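Local coordinates for protein Exo beta-1,2-glucooligosaccharide sophorohydrolase (non-reducing end) (Parabacteroides distasonis ATCC 8503, PDB 5Z06) that hydrolyses linear beta-1,2-glucan and beta-1,2-glucooligosaccharides of four or more units from the non-reducing end, releasing the disaccharide sophorose, at residues 287-290 against 291-294. Residues are numbered along the deposited sequence; the frame is centred on the assembly and turned at random.
Sequences LLDM and VQEA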
loop_
_atom_site.group_PDB
_atom_site.type_symbol
_atom_site.label_atom_id
_atom_site.label_comp_id
_atom_site.label_asym_id
_atom_site.label_seq_id
_atom_site.Cartn_x
_atom_site.Cartn_y
_atom_site.Cartn_z
ATOM N N LEU A 287 -16.595 -4.570 13.804
ATOM C CA LEU A 287 -15.212 -4.535 13.332
ATOM C C LEU A 287 -15.077 -4.960 11.871
ATOM O O LEU A 287 -14.390 -4.315 11.110
ATOM C CB LEU A 287 -14.311 -5.377 14.201
ATOM C CG LEU A 287 -14.035 -4.822 15.596
ATOM C CD1 LEU A 287 -13.299 -5.911 16.373
ATOM C CD2 LEU A 287 -13.251 -3.521 15.564
ATOM N N LEU A 288 -15.758 -6.035 11.491
ATOM C CA LEU A 288 -15.792 -6.451 10.102
ATOM C C LEU A 288 -16.308 -5.355 9.203
ATOM O O LEU A 288 -15.699 -5.090 8.185
ATOM C CB LEU A 288 -16.637 -7.713 9.926
ATOM C CG LEU A 288 -16.040 -8.960 10.571
ATOM C CD1 LEU A 288 -17.055 -10.093 10.553
ATOM C CD2 LEU A 288 -14.717 -9.347 9.914
ATOM N N ASP A 289 -17.422 -4.717 9.590
ATOM C CA ASP A 289 -17.991 -3.603 8.838
ATOM C C ASP A 289 -17.002 -2.496 8.631
ATOM O O ASP A 289 -16.913 -1.950 7.550
ATOM C CB ASP A 289 -19.210 -2.965 9.557
ATOM C CG ASP A 289 -20.405 -3.876 9.625
ATOM O OD1 ASP A 289 -20.482 -4.853 8.879
ATOM O OD2 ASP A 289 -21.286 -3.614 10.456
ATOM N N MET A 290 -16.333 -2.115 9.709
ATOM C CA MET A 290 -15.381 -1.018 9.693
ATOM C C MET A 290 -14.195 -1.365 8.797
ATOM O O MET A 290 -13.779 -0.554 7.984
ATOM C CB MET A 290 -14.882 -0.739 11.111
ATOM C CG MET A 290 -13.754 0.264 11.215
ATOM S SD MET A 290 -13.070 0.152 12.871
ATOM C CE MET A 290 -11.880 -1.186 12.711
ATOM N N VAL A 291 -13.661 -2.566 8.951
ATOM C CA VAL A 291 -12.506 -2.967 8.159
ATOM C C VAL A 291 -12.874 -3.011 6.678
ATOM O O VAL A 291 -12.142 -2.507 5.847
ATOM C CB VAL A 291 -11.918 -4.293 8.639
ATOM C CG1 VAL A 291 -10.809 -4.776 7.700
ATOM C CG2 VAL A 291 -11.352 -4.116 10.039
ATOM N N GLN A 292 -14.017 -3.602 6.368
ATOM C CA GLN A 292 -14.484 -3.658 5.013
ATOM C C GLN A 292 -14.638 -2.254 4.457
ATOM O O GLN A 292 -14.226 -1.987 3.337
ATOM C CB GLN A 292 -15.836 -4.354 4.953
ATOM C CG GLN A 292 -15.771 -5.852 5.082
ATOM C CD GLN A 292 -17.096 -6.483 4.717
ATOM O OE1 GLN A 292 -18.068 -6.357 5.453
ATOM N NE2 GLN A 292 -17.139 -7.168 3.575
ATOM N N GLU A 293 -15.233 -1.361 5.254
ATOM C CA GLU A 293 -15.501 -0.004 4.828
ATOM C C GLU A 293 -14.236 0.776 4.595
ATOM O O GLU A 293 -14.086 1.407 3.561
ATOM C CB GLU A 293 -16.355 0.739 5.860
ATOM C CG GLU A 293 -16.621 2.215 5.567
ATOM C CD GLU A 293 -16.953 3.008 6.835
ATOM O OE1 GLU A 293 -17.266 2.398 7.904
ATOM O OE2 GLU A 293 -16.888 4.257 6.769
ATOM N N ALA A 294 -13.342 0.769 5.564
ATOM C CA ALA A 294 -12.106 1.518 5.424
ATOM C C ALA A 294 -11.324 1.092 4.170
ATOM O O ALA A 294 -10.759 1.926 3.475
ATOM C CB ALA A 294 -11.247 1.353 6.654
#
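Val291 hangs from the preceding turn of helix 284-297 by its amide, whose N lies 2.9 Å from the carbonyl O of Leu287 in a nearly straight alpha-helical i to i+4 bond. Its CG2, placed beside the backbone N and anti to the carbonyl carbon, comes within 3.2 Å of the same Leu287 O and meets the CE of Met290 at 4.0 Å. Met290 reaches it because its chain bends at chi3 (86°), bringing the terminal methyl round to the valine branch. At Gln292 the amide N takes the O of Leu288, 2.9 Å away, and the side chain folds back against the oxygen end of that carbonyl, with CG 3.2 Å from Leu288 O. The chain then runs extended, carrying its amide to helix 665-680: NE2 gives a hydrogen bond to Glu676, while OE1 accepts one from NH1 of Arg679, the same atom that makes a salt bridge with OD1 of Asp289. A leucine here would probably leave Glu676 without this donor and take from Arg679 the amide oxygen that shares its NH1 with Asp289. Glu293 follows with a more bent backbone bond to Asp289 O (N-H...O angle 150°), and its carboxylate is divided between the hydroxyl of Tyr201 and a salt bridge to Arg297, one turn further on. Ala294 closes the series, its N 2.8 Å from Met290 O in an almost straight bond, with the CB methyl resting against the same oxygen. The helix is thus gripped on several flanks, consistent with the (alpha/alpha)6-type helical domain of this glycoside hydrolase family: Leu287 and Val291 pack on Leu631 of helix 624-636, Leu288 and Gln292 on Ile675 of helix 665-680, and Met290, Val291 and Ala294 on Trp643 of strand 643-644.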